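Local coordinates for protein RE68036p (Drosophila melanogaster, PDB 1SQH) that is of unknown function but is probably an acyltransferase of the GNAT superfamily, perhaps one that transfers acyl groups to glycine, at residues R32-L37 with G154-H159; P168-E173 with G249-A254; T200-L205 with W225-D230; K210-C215 with A254-E259. One frame throughout, in Å; residues are numbered along the deposited sequence.

Interaction 1 of 4, residues R32-L37 with G154-H159; sequences RNFHYL and GMVLSH
Val156 divides its two methyls between Phe34 and Arg32, and these two van der Waals contacts carry most of the packing. With CG1 anti to the backbone N (chi1 -179°), the branches diverge: Val156 CG2 meets Phe34 CE2 at 3.7 Å, while Val156 CG1 lies over one face of the Arg32 guanidinium, 3.7 Å from Arg32 NH1. A beta-branched residue suits an extended strand and here serves both neighbours at once. The Phe34 ring reaches on to the backbone, its CZ 3.6 Å from Gly154 CA; glycine fits because no beta carbon stands between strand and ring. Trp271, Leu292 and Thr269 add further contacts to the ring.

No hydrogen bond crosses the contact; Asn33 and Ser158 each serve the start of a helix. Asn33 is the N-cap of helix 34-51: its OD1 accepts from Tyr36 N at 2.9 Å, in the carbonyl plane and on a lone pair, and more weakly from His35 N. Ser158 likewise caps the next helix, with OG bonded to Asp161 N. Arg32 NH1 also makes a long, weak ion pair with Asp291.

Strand 147-157 runs between strands 268-273 and 289-299, so the contact sets a helix of the N-terminal half on the continuous sheet, consistent with the strand-swapped junction of a tandem GNAT protein.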
loop_
_atom_site.group_PDB
_atom_site.type_symbol
_atom_site.label_atom_id
_atom_site.label_comp_id
_atom_site.label_asym_id
_atom_site.label_seq_id
_atom_site.Cartn_x
_atom_site.Cartn_y
_atom_site.Cartn_z
ATOM N N ARG A 32 1.263 12.751 7.963
ATOM C CA ARG A 32 1.965 12.405 6.717
ATOM C C ARG A 32 2.754 11.111 6.796
ATOM O O ARG A 32 3.301 10.646 5.798
ATOM C CB ARG A 32 2.940 13.508 6.311
ATOM C CG ARG A 32 2.328 14.794 5.824
ATOM C CD ARG A 32 3.415 15.842 5.790
ATOM N NE ARG A 32 3.110 16.977 4.938
ATOM C CZ ARG A 32 3.847 17.329 3.890
ATOM N NH1 ARG A 32 4.931 16.626 3.564
ATOM N NH2 ARG A 32 3.512 18.390 3.173
ATOM N N ASN A 33 2.816 10.543 7.987
ATOM C CA ASN A 33 3.558 9.311 8.223
ATOM C C ASN A 33 2.907 8.083 7.567
ATOM O O ASN A 33 1.712 7.838 7.723
ATOM C CB ASN A 33 3.707 9.126 9.728
ATOM C CG ASN A 33 4.403 7.853 10.078
ATOM O OD1 ASN A 33 3.765 6.804 10.222
ATOM N ND2 ASN A 33 5.730 7.921 10.207
ATOM N N PHE A 34 3.703 7.302 6.841
ATOM C CA PHE A 34 3.188 6.133 6.141
ATOM C C PHE A 34 2.651 4.987 6.992
ATOM O O PHE A 34 1.783 4.231 6.539
ATOM C CB PHE A 34 4.242 5.618 5.168
ATOM C CG PHE A 34 4.320 6.414 3.899
ATOM C CD1 PHE A 34 3.578 6.038 2.780
ATOM C CD2 PHE A 34 5.101 7.562 3.830
ATOM C CE1 PHE A 34 3.613 6.795 1.602
ATOM C CE2 PHE A 34 5.147 8.326 2.662
ATOM C CZ PHE A 34 4.404 7.944 1.548
ATOM N N HIS A 35 3.155 4.832 8.209
ATOM C CA HIS A 35 2.646 3.775 9.057
ATOM C C HIS A 35 1.301 4.226 9.573
ATOM O O HIS A 35 0.379 3.418 9.729
ATOM C CB HIS A 35 3.628 3.466 10.186
ATOM C CG HIS A 35 4.823 2.704 9.710
ATOM N ND1 HIS A 35 4.769 1.359 9.413
ATOM C CD2 HIS A 35 6.051 3.129 9.330
ATOM C CE1 HIS A 35 5.914 0.989 8.864
ATOM N NE2 HIS A 35 6.707 2.045 8.799
ATOM N N TYR A 36 1.171 5.526 9.810
ATOM C CA TYR A 36 -0.113 6.047 10.242
ATOM C C TYR A 36 -1.113 5.821 9.099
ATOM O O TYR A 36 -2.251 5.397 9.328
ATOM C CB TYR A 36 -0.021 7.549 10.533
ATOM C CG TYR A 36 -1.369 8.231 10.471
ATOM C CD1 TYR A 36 -2.293 8.088 11.506
ATOM C CD2 TYR A 36 -1.745 8.976 9.347
ATOM C CE1 TYR A 36 -3.555 8.663 11.435
ATOM C CE2 TYR A 36 -3.010 9.559 9.263
ATOM C CZ TYR A 36 -3.911 9.399 10.314
ATOM O OH TYR A 36 -5.155 9.991 10.254
ATOM N N LEU A 37 -0.680 6.104 7.869
ATOM C CA LEU A 37 -1.550 5.954 6.705
ATOM C C LEU A 37 -2.009 4.513 6.536
ATOM O O LEU A 37 -3.182 4.255 6.246
ATOM C CB LEU A 37 -0.837 6.458 5.446
ATOM C CG LEU A 37 -0.739 7.995 5.484
ATOM C CD1 LEU A 37 0.093 8.547 4.331
ATOM C CD2 LEU A 37 -2.160 8.555 5.442
ATOM N N GLY A 154 8.477 7.266 -1.336
ATOM C CA GLY A 154 7.192 7.587 -0.751
ATOM C C GLY A 154 6.926 9.055 -1.081
ATOM O O GLY A 154 7.505 9.944 -0.442
HETATM N N MSE A 155 6.077 9.316 -2.077
HETATM C CA MSE A 155 5.754 10.692 -2.483
HETATM C C MSE A 155 4.568 11.208 -1.667
HETATM O O MSE A 155 3.589 10.485 -1.472
HETATM C CB MSE A 155 5.422 10.753 -3.978
HETATM C CG MSE A 155 6.346 11.693 -4.774
HETATM SE SE MSE A 155 8.123 10.922 -4.832
HETATM C CE MSE A 155 7.516 9.100 -5.079
ATOM N N VAL A 156 4.662 12.458 -1.204
ATOM C CA VAL A 156 3.623 13.056 -0.355
ATOM C C VAL A 156 3.064 14.401 -0.822
ATOM O O VAL A 156 3.804 15.288 -1.264
ATOM C CB VAL A 156 4.145 13.231 1.102
ATOM C CG1 VAL A 156 3.067 13.834 1.994
ATOM C CG2 VAL A 156 4.593 11.890 1.660
ATOM N N LEU A 157 1.748 14.539 -0.703
ATOM C CA LEU A 157 1.052 15.769 -1.077
ATOM C C LEU A 157 0.054 16.063 0.036
ATOM O O LEU A 157 -0.766 15.202 0.381
ATOM C CB LEU A 157 0.316 15.586 -2.404
ATOM C CG LEU A 157 -0.474 16.792 -2.924
ATOM C CD1 LEU A 157 0.467 17.878 -3.453
ATOM C CD2 LEU A 157 -1.398 16.299 -4.038
ATOM N N SER A 158 0.129 17.266 0.605
ATOM C CA SER A 158 -0.769 17.628 1.696
ATOM C C SER A 158 -2.233 17.528 1.282
ATOM O O SER A 158 -2.572 17.568 0.100
ATOM C CB SER A 158 -0.462 19.042 2.202
ATOM O OG SER A 158 -0.869 20.027 1.263
ATOM N N HIS A 159 -3.103 17.377 2.265
ATOM C CA HIS A 159 -4.516 17.277 1.978
ATOM C C HIS A 159 -4.996 18.601 1.375
ATOM O O HIS A 159 -5.683 18.604 0.348
ATOM C CB HIS A 159 -5.294 16.930 3.254
ATOM C CG HIS A 159 -6.767 16.821 3.039
ATOM N ND1 HIS A 159 -7.636 17.853 3.317
ATOM C CD2 HIS A 159 -7.521 15.819 2.532
ATOM C CE1 HIS A 159 -8.863 17.490 2.991
ATOM N NE2 HIS A 159 -8.819 16.260 2.511
#

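Interaction 2 of 4, residues P168-E173 with G249-A254; sequences PDLPSE and GGLLAA
Leu251 points its CD1 methyl at the extended run Pro168-Leu170, touching backbone as much as side chain. Its bond to CB runs beside the loop, but CG lies anti to the backbone N (chi1 -170°), and chi2 of 154° then turns CD1 to the loop, where Leu251 CD1 stands 3.6 Å from Asp169 O and 3.7 Å from Leu170 CA. Leu170 crosses it at about a right angle, with Leu170 CB and CD1 each 4.1 Å from Leu251 CD1.

Helix 248-263 follows strand 234-239 and probably corresponds to the third helix of a GNAT fold. In relatives, the glycine-rich turn that leads into this helix, probably ending at Gly249 here, receives the pyrophosphate of acyl-CoA, which makes the same role probable but unproven in this protein. The loop packs on the helix at Leu251 and Ala254 and leads into strand 174-177.

Pro168 holds its ring across one turn of helix: CB faces Leu251 CG at 4.2 Å and CD rests on Ala254 CB at 3.7 Å. Alanine's short side chain lets the rigid proline ring settle close, while Ile286 packs on Ala254 from helix 277-286.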
loop_
_atom_site.group_PDB
_atom_site.type_symbol
_atom_site.label_atom_id
_atom_site.label_comp_id
_atom_site.label_asym_id
_atom_site.label_seq_id
_atom_site.Cartn_x
_atom_site.Cartn_y
_atom_site.Cartn_z
ATOM N N PRO A 168 -6.452 18.627 -15.175
ATOM C CA PRO A 168 -6.440 18.808 -16.630
ATOM C C PRO A 168 -7.750 18.449 -17.315
ATOM O O PRO A 168 -8.613 17.795 -16.724
ATOM C CB PRO A 168 -5.300 17.900 -17.077
ATOM C CG PRO A 168 -4.375 17.921 -15.902
ATOM C CD PRO A 168 -5.336 17.764 -14.758
ATOM N N ASP A 169 -7.893 18.892 -18.561
ATOM C CA ASP A 169 -9.086 18.601 -19.342
ATOM C C ASP A 169 -8.899 17.319 -20.127
ATOM O O ASP A 169 -7.830 17.067 -20.689
ATOM C CB ASP A 169 -9.393 19.745 -20.302
ATOM C CG ASP A 169 -10.276 20.793 -19.678
ATOM O OD1 ASP A 169 -9.950 21.246 -18.558
ATOM O OD2 ASP A 169 -11.293 21.166 -20.307
ATOM N N LEU A 170 -9.956 16.518 -20.168
ATOM C CA LEU A 170 -9.948 15.243 -20.873
ATOM C C LEU A 170 -10.289 15.388 -22.358
ATOM O O LEU A 170 -11.338 15.923 -22.715
ATOM C CB LEU A 170 -10.963 14.309 -20.210
ATOM C CG LEU A 170 -11.126 12.909 -20.790
ATOM C CD1 LEU A 170 -9.903 12.054 -20.440
ATOM C CD2 LEU A 170 -12.397 12.286 -20.233
ATOM N N PRO A 171 -9.402 14.913 -23.242
ATOM C CA PRO A 171 -9.616 14.984 -24.692
ATOM C C PRO A 171 -10.909 14.287 -25.151
ATOM O O PRO A 171 -11.256 13.212 -24.648
ATOM C CB PRO A 171 -8.368 14.308 -25.250
ATOM C CG PRO A 171 -7.326 14.705 -24.277
ATOM C CD PRO A 171 -8.029 14.469 -22.949
ATOM N N SER A 172 -11.603 14.907 -26.108
ATOM C CA SER A 172 -12.861 14.390 -26.656
ATOM C C SER A 172 -12.833 12.896 -26.947
ATOM O O SER A 172 -13.838 12.201 -26.762
ATOM C CB SER A 172 -13.221 15.135 -27.946
ATOM O OG SER A 172 -13.521 16.499 -27.694
ATOM N N GLU A 173 -11.688 12.403 -27.406
ATOM C CA GLU A 173 -11.561 10.988 -27.731
ATOM C C GLU A 173 -11.851 10.079 -26.537
ATOM O O GLU A 173 -12.175 8.902 -26.715
ATOM C CB GLU A 173 -10.150 10.670 -28.245
ATOM C CG GLU A 173 -9.605 11.588 -29.345
ATOM C CD GLU A 173 -8.941 12.846 -28.793
ATOM O OE1 GLU A 173 -9.663 13.818 -28.467
ATOM O OE2 GLU A 173 -7.690 12.853 -28.679
ATOM N N GLY A 249 -1.781 10.271 -18.131
ATOM C CA GLY A 249 -1.145 9.849 -16.898
ATOM C C GLY A 249 -1.237 10.918 -15.833
ATOM O O GLY A 249 -1.596 10.635 -14.690
ATOM N N GLY A 250 -0.914 12.150 -16.214
ATOM C CA GLY A 250 -0.972 13.252 -15.274
ATOM C C GLY A 250 -2.407 13.602 -14.919
ATOM O O GLY A 250 -2.691 14.069 -13.812
ATOM N N LEU A 251 -3.319 13.374 -15.860
ATOM C CA LEU A 251 -4.726 13.673 -15.628
ATOM C C LEU A 251 -5.284 12.729 -14.564
ATOM O O LEU A 251 -5.947 13.170 -13.621
ATOM C CB LEU A 251 -5.521 13.545 -16.938
ATOM C CG LEU A 251 -6.962 14.064 -16.894
ATOM C CD1 LEU A 251 -7.403 14.478 -18.282
ATOM C CD2 LEU A 251 -7.877 13.004 -16.331
ATOM N N LEU A 252 -5.013 11.434 -14.706
ATOM C CA LEU A 252 -5.500 10.469 -13.725
ATOM C C LEU A 252 -4.999 10.847 -12.341
ATOM O O LEU A 252 -5.787 10.993 -11.401
ATOM C CB LEU A 252 -5.036 9.037 -14.051
ATOM C CG LEU A 252 -5.879 8.126 -14.967
ATOM C CD1 LEU A 252 -7.357 8.245 -14.606
ATOM C CD2 LEU A 252 -5.680 8.500 -16.397
ATOM N N ALA A 253 -3.691 11.031 -12.213
ATOM C CA ALA A 253 -3.121 11.373 -10.915
ATOM C C ALA A 253 -3.731 12.625 -10.292
ATOM O O ALA A 253 -3.968 12.672 -9.083
ATOM C CB ALA A 253 -1.599 11.524 -11.022
ATOM N N ALA A 254 -3.976 13.646 -11.099
ATOM C CA ALA A 254 -4.548 14.875 -10.556
ATOM C C ALA A 254 -5.978 14.621 -10.088
ATOM O O ALA A 254 -6.343 14.958 -8.954
ATOM C CB ALA A 254 -4.510 15.991 -11.610
#

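Interaction 3 of 4, residues T200-L205 with W225-D230; sequences TYLQAL and WIFQND
Tyr201 O is gripped by two backbone N-H groups of its own helix, Leu205 N at 3.0 Å and, in a weak bond, Ala204 N, while the side chain of Tyr201 reaches across to Asp230. CG of Tyr201 is anti to the backbone N (chi1 168°), and its OH stands 4.0 Å from Asp230 CB. The two side chains cross at about a right angle, with ring and carboxylate planes 60° apart, and no hydrogen bond joins them. Leu205 CD1 covers one face of the tyrosine ring, 3.4 Å above its plane and offset toward the rim, which gives the large ring an apolar bed within the helix.

Helix 199-208 probably is the second helix of a GNAT fold. Residues 200-205 pass over strand residues 225-228 at 77°, their axes 10.1 Å apart at their closest, the usual spacing of a helix on a sheet, filled by large side chains.

Phe227 does so from the strand. Its ring approaches the helix obliquely, CD2 4.1 Å from Leu205 CB and CZ 4.4 Å from Leu202 CG; Val187 and Met236 also touch it. Leu205 CD2 reaches the strand backbone at Gln228 O. Beyond the strand end, Asn229 OD1 accepts from Phe231 N and Gly233 N, bracing the turn that carries Asp230. Trp45 of helix 34-51 touches both Leu205 and Asp230.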
loop_
_atom_site.group_PDB
_atom_site.type_symbol
_atom_site.label_atom_id
_atom_site.label_comp_id
_atom_site.label_asym_id
_atom_site.label_seq_id
_atom_site.Cartn_x
_atom_site.Cartn_y
_atom_site.Cartn_z
ATOM N N THR A 200 -8.466 -11.116 -7.725
ATOM C CA THR A 200 -9.508 -10.937 -6.730
ATOM C C THR A 200 -9.211 -9.763 -5.794
ATOM O O THR A 200 -10.137 -9.128 -5.285
ATOM C CB THR A 200 -9.766 -12.255 -5.943
ATOM O OG1 THR A 200 -10.342 -11.953 -4.664
ATOM C CG2 THR A 200 -8.486 -13.055 -5.782
ATOM N N TYR A 201 -7.930 -9.458 -5.582
ATOM C CA TYR A 201 -7.554 -8.307 -4.759
ATOM C C TYR A 201 -8.035 -7.080 -5.520
ATOM O O TYR A 201 -8.726 -6.227 -4.965
ATOM C CB TYR A 201 -6.033 -8.228 -4.583
ATOM C CG TYR A 201 -5.527 -6.921 -3.981
ATOM C CD1 TYR A 201 -6.179 -6.320 -2.903
ATOM C CD2 TYR A 201 -4.356 -6.319 -4.451
ATOM C CE1 TYR A 201 -5.674 -5.155 -2.304
ATOM C CE2 TYR A 201 -3.841 -5.155 -3.859
ATOM C CZ TYR A 201 -4.504 -4.583 -2.787
ATOM O OH TYR A 201 -3.992 -3.457 -2.176
ATOM N N LEU A 202 -7.681 -7.006 -6.803
ATOM C CA LEU A 202 -8.100 -5.874 -7.626
ATOM C C LEU A 202 -9.628 -5.721 -7.634
ATOM O O LEU A 202 -10.151 -4.604 -7.591
ATOM C CB LEU A 202 -7.561 -6.024 -9.053
ATOM C CG LEU A 202 -6.222 -5.328 -9.363
ATOM C CD1 LEU A 202 -5.205 -5.663 -8.303
ATOM C CD2 LEU A 202 -5.711 -5.759 -10.731
ATOM N N GLN A 203 -10.341 -6.847 -7.675
ATOM C CA GLN A 203 -11.801 -6.818 -7.674
ATOM C C GLN A 203 -12.341 -6.245 -6.355
ATOM O O GLN A 203 -13.374 -5.558 -6.334
ATOM C CB GLN A 203 -12.355 -8.225 -7.939
ATOM C CG GLN A 203 -12.642 -8.484 -9.418
ATOM C CD GLN A 203 -12.788 -9.958 -9.759
ATOM O OE1 GLN A 203 -13.232 -10.758 -8.935
ATOM N NE2 GLN A 203 -12.428 -10.322 -10.990
ATOM N N ALA A 204 -11.637 -6.518 -5.258
ATOM C CA ALA A 204 -12.046 -5.993 -3.957
ATOM C C ALA A 204 -11.828 -4.470 -3.941
ATOM O O ALA A 204 -12.672 -3.712 -3.437
ATOM C CB ALA A 204 -11.239 -6.657 -2.838
ATOM N N LEU A 205 -10.698 -4.036 -4.504
ATOM C CA LEU A 205 -10.356 -2.617 -4.576
ATOM C C LEU A 205 -11.320 -1.786 -5.427
ATOM O O LEU A 205 -11.627 -0.640 -5.091
ATOM C CB LEU A 205 -8.930 -2.443 -5.108
ATOM C CG LEU A 205 -7.793 -2.677 -4.109
ATOM C CD1 LEU A 205 -6.440 -2.617 -4.811
ATOM C CD2 LEU A 205 -7.876 -1.618 -3.020
ATOM N N TRP A 225 -5.838 3.784 -16.378
ATOM C CA TRP A 225 -6.530 3.715 -15.094
ATOM C C TRP A 225 -5.641 4.066 -13.898
ATOM O O TRP A 225 -4.415 4.085 -13.998
ATOM C CB TRP A 225 -7.112 2.306 -14.918
ATOM C CG TRP A 225 -6.087 1.239 -15.148
ATOM C CD1 TRP A 225 -5.150 0.798 -14.259
ATOM C CD2 TRP A 225 -5.806 0.577 -16.386
ATOM N NE1 TRP A 225 -4.295 -0.092 -14.867
ATOM C CE2 TRP A 225 -4.675 -0.245 -16.174
ATOM C CE3 TRP A 225 -6.396 0.603 -17.657
ATOM C CZ2 TRP A 225 -4.120 -1.033 -17.191
ATOM C CZ3 TRP A 225 -5.843 -0.180 -18.670
ATOM C CH2 TRP A 225 -4.715 -0.988 -18.427
ATOM N N ILE A 226 -6.281 4.337 -12.765
ATOM C CA ILE A 226 -5.579 4.687 -11.541
ATOM C C ILE A 226 -6.448 4.196 -10.378
ATOM O O ILE A 226 -7.677 4.241 -10.447
ATOM C CB ILE A 226 -5.341 6.228 -11.483
ATOM C CG1 ILE A 226 -4.194 6.564 -10.523
ATOM C CG2 ILE A 226 -6.616 6.945 -11.059
ATOM C CD1 ILE A 226 -4.594 6.569 -9.087
ATOM N N PHE A 227 -5.809 3.704 -9.322
ATOM C CA PHE A 227 -6.530 3.178 -8.160
ATOM C C PHE A 227 -6.201 3.936 -6.889
ATOM O O PHE A 227 -5.225 4.691 -6.841
ATOM C CB PHE A 227 -6.117 1.734 -7.865
ATOM C CG PHE A 227 -6.753 0.710 -8.734
ATOM C CD1 PHE A 227 -6.248 0.440 -10.004
ATOM C CD2 PHE A 227 -7.830 -0.039 -8.254
ATOM C CE1 PHE A 227 -6.804 -0.570 -10.787
ATOM C CE2 PHE A 227 -8.400 -1.052 -9.026
ATOM C CZ PHE A 227 -7.886 -1.323 -10.294
ATOM N N GLN A 228 -7.016 3.720 -5.857
ATOM C CA GLN A 228 -6.718 4.279 -4.546
ATOM C C GLN A 228 -5.953 3.072 -4.002
ATOM O O GLN A 228 -6.321 1.942 -4.311
ATOM C CB GLN A 228 -7.978 4.498 -3.709
ATOM C CG GLN A 228 -7.661 5.132 -2.350
ATOM C CD GLN A 228 -8.898 5.604 -1.613
ATOM O OE1 GLN A 228 -8.816 6.463 -0.732
ATOM N NE2 GLN A 228 -10.044 5.043 -1.960
ATOM N N ASN A 229 -4.910 3.276 -3.206
ATOM C CA ASN A 229 -4.143 2.125 -2.728
ATOM C C ASN A 229 -4.329 1.748 -1.261
ATOM O O ASN A 229 -5.225 2.260 -0.585
ATOM C CB ASN A 229 -2.653 2.332 -3.037
ATOM C CG ASN A 229 -2.013 3.394 -2.175
ATOM O OD1 ASN A 229 -2.670 4.036 -1.354
ATOM N ND2 ASN A 229 -0.711 3.581 -2.350
ATOM N N ASP A 230 -3.481 0.844 -0.769
ATOM C CA ASP A 230 -3.593 0.397 0.611
ATOM C C ASP A 230 -3.048 1.390 1.641
ATOM O O ASP A 230 -2.867 1.057 2.816
ATOM C CB ASP A 230 -2.960 -0.997 0.787
ATOM C CG ASP A 230 -1.594 -1.132 0.104
ATOM O OD1 ASP A 230 -1.168 -0.215 -0.633
ATOM O OD2 ASP A 230 -0.945 -2.186 0.307
#

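Interaction 4 of 4, residues K210-C215 with A254-E259; sequences KSLGIC and AAMSRE
Ala255 opens the contact on the helix side, its CB 3.6 Å from Leu212 CD1. The single methyl lets the leucine come close to the helix, where the same CD1 also lies near the backbone at Met256 N. Leu212 thus acts as the main apolar prong of the strand, with Leu252 packing on it from one turn earlier.

Met256, present as selenomethionine, is bent at chi2 and chi3, and its flexible chain brings CE to Lys210, 3.5 Å from Lys210 CB, while SE packs near Leu212 CG. On the sheet, Ile226 of the next strand also meets this side chain. Strand residues 211-215 and helix residues 254-259 run roughly antiparallel, at 152° with axes 9.0 Å apart: the helix probably corresponds to the third helix of a GNAT fold, lying along the central sheet on the face turned from helix 199-208.

Glu259 closes the segment with a chain extended beyond CG (chi2 174°), long enough to span helix and strand. Its OE1 accepts from a water at 2.9 Å, and that water in turn accepts from Ser211 N at 3.0 Å, tying the carboxylate to the strand backbone. Lys210 approaches tip to tip, but the salt bridge from NZ to Glu259 OE1 is long at 3.9 Å; the closer touch is made by the aliphatic CD of Lys210, 3.5 Å from that same oxygen. The other oxygen, OE2, lies 3.7 Å from Leu212 CD2.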
loop_
_atom_site.group_PDB
_atom_site.type_symbol
_atom_site.label_atom_id
_atom_site.label_comp_id
_atom_site.label_asym_id
_atom_site.label_seq_id
_atom_site.Cartn_x
_atom_site.Cartn_y
_atom_site.Cartn_z
ATOM N N LYS A 210 -11.605 3.868 -4.137
ATOM C CA LYS A 210 -11.911 4.720 -5.285
ATOM C C LYS A 210 -10.996 4.288 -6.436
ATOM O O LYS A 210 -9.915 3.737 -6.209
ATOM C CB LYS A 210 -11.673 6.203 -4.963
ATOM C CG LYS A 210 -12.657 6.791 -3.960
ATOM C CD LYS A 210 -12.392 8.277 -3.740
ATOM C CE LYS A 210 -13.201 8.847 -2.571
ATOM N NZ LYS A 210 -14.644 9.040 -2.871
ATOM N N SER A 211 -11.450 4.519 -7.665
ATOM C CA SER A 211 -10.680 4.175 -8.855
ATOM C C SER A 211 -11.122 5.071 -10.012
ATOM O O SER A 211 -12.174 5.711 -9.943
ATOM C CB SER A 211 -10.897 2.710 -9.223
ATOM O OG SER A 211 -12.248 2.480 -9.572
ATOM N N LEU A 212 -10.309 5.137 -11.062
ATOM C CA LEU A 212 -10.643 5.950 -12.223
ATOM C C LEU A 212 -10.120 5.320 -13.499
ATOM O O LEU A 212 -8.978 4.869 -13.559
ATOM C CB LEU A 212 -10.072 7.365 -12.081
ATOM C CG LEU A 212 -10.807 8.361 -11.181
ATOM C CD1 LEU A 212 -10.150 9.741 -11.281
ATOM C CD2 LEU A 212 -12.260 8.462 -11.609
ATOM N N GLY A 213 -10.964 5.287 -14.520
ATOM C CA GLY A 213 -10.551 4.713 -15.781
ATOM C C GLY A 213 -10.829 5.655 -16.934
ATOM O O GLY A 213 -11.762 6.463 -16.883
ATOM N N ILE A 214 -9.999 5.558 -17.966
ATOM C CA ILE A 214 -10.140 6.367 -19.172
ATOM C C ILE A 214 -10.542 5.439 -20.335
ATOM O O ILE A 214 -9.792 4.519 -20.704
ATOM C CB ILE A 214 -8.801 7.058 -19.560
ATOM C CG1 ILE A 214 -8.307 7.965 -18.432
ATOM C CG2 ILE A 214 -8.994 7.889 -20.818
ATOM C CD1 ILE A 214 -9.134 9.219 -18.233
ATOM N N CYS A 215 -11.715 5.674 -20.913
ATOM C CA CYS A 215 -12.164 4.854 -22.032
ATOM C C CYS A 215 -12.430 5.691 -23.276
ATOM O O CYS A 215 -12.809 6.860 -23.176
ATOM C CB CYS A 215 -13.431 4.088 -21.659
ATOM S SG CYS A 215 -13.197 2.876 -20.352
ATOM N N ALA A 254 -3.976 13.646 -11.099
ATOM C CA ALA A 254 -4.548 14.875 -10.556
ATOM C C ALA A 254 -5.978 14.621 -10.088
ATOM O O ALA A 254 -6.343 14.958 -8.954
ATOM C CB ALA A 254 -4.510 15.991 -11.610
ATOM N N ALA A 255 -6.779 13.994 -10.950
ATOM C CA ALA A 255 -8.173 13.710 -10.632
ATOM C C ALA A 255 -8.315 12.840 -9.383
ATOM O O ALA A 255 -9.071 13.179 -8.461
ATOM C CB ALA A 255 -8.850 13.043 -11.815
HETATM N N MSE A 256 -7.599 11.719 -9.344
HETATM C CA MSE A 256 -7.682 10.855 -8.173
HETATM C C MSE A 256 -7.266 11.599 -6.887
HETATM O O MSE A 256 -7.898 11.434 -5.843
HETATM C CB MSE A 256 -6.808 9.617 -8.362
HETATM C CG MSE A 256 -6.985 8.585 -7.273
HETATM SE SE MSE A 256 -8.659 7.609 -7.479
HETATM C CE MSE A 256 -9.784 8.771 -6.439
ATOM N N SER A 257 -6.206 12.410 -6.960
ATOM C CA SER A 257 -5.737 13.162 -5.787
ATOM C C SER A 257 -6.861 14.057 -5.253
ATOM O O SER A 257 -7.146 14.082 -4.043
ATOM C CB SER A 257 -4.513 14.014 -6.143
ATOM O OG SER A 257 -3.391 13.206 -6.465
ATOM N N ARG A 258 -7.494 14.792 -6.165
ATOM C CA ARG A 258 -8.605 15.666 -5.806
ATOM C C ARG A 258 -9.769 14.862 -5.237
ATOM O O ARG A 258 -10.265 15.171 -4.159
ATOM C CB ARG A 258 -9.106 16.425 -7.031
ATOM C CG ARG A 258 -8.379 17.709 -7.320
ATOM C CD ARG A 258 -9.164 18.902 -6.804
ATOM N NE ARG A 258 -10.548 18.910 -7.279
ATOM C CZ ARG A 258 -11.219 20.015 -7.583
ATOM N NH1 ARG A 258 -10.630 21.200 -7.476
ATOM N NH2 ARG A 258 -12.487 19.940 -7.951
ATOM N N GLU A 259 -10.193 13.829 -5.962
ATOM C CA GLU A 259 -11.328 13.021 -5.521
ATOM C C GLU A 259 -11.131 12.445 -4.133
ATOM O O GLU A 259 -12.041 12.494 -3.305
ATOM C CB GLU A 259 -11.639 11.881 -6.510
ATOM C CG GLU A 259 -12.849 11.029 -6.080
ATOM C CD GLU A 259 -13.276 9.975 -7.105
ATOM O OE1 GLU A 259 -14.009 9.041 -6.718
ATOM O OE2 GLU A 259 -12.900 10.072 -8.294
HETATM O O HOH W 1 -13.768 6.380 -7.783
#

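How the interactions relate
Interactions 2 and 4 use successive turns of helix 248-263 and share Ala254; their centres are about 9 Å apart. Interaction 2 lies beside the glycine-rich turn at the helix start that probably holds the pyrophosphate of acyl-CoA. Leu252 bridges the two, its CD2 3.4 Å from Ile214 CG1, and also reaches interaction 3 through Ile226. Interactions 3 and 4 take opposite faces of one antiparallel sheet, centres about 12 Å apart, joined by a probable hydrogen bond, Leu212 N to Ile226 O, of 2.8 Å. These three describe the layered C-terminal GNAT-like half. Interaction 1, its centre 18 to 24 Å away, belongs to the junction with the N-terminal half, yet comes within about 4 Å of interaction 4 by nearest atoms.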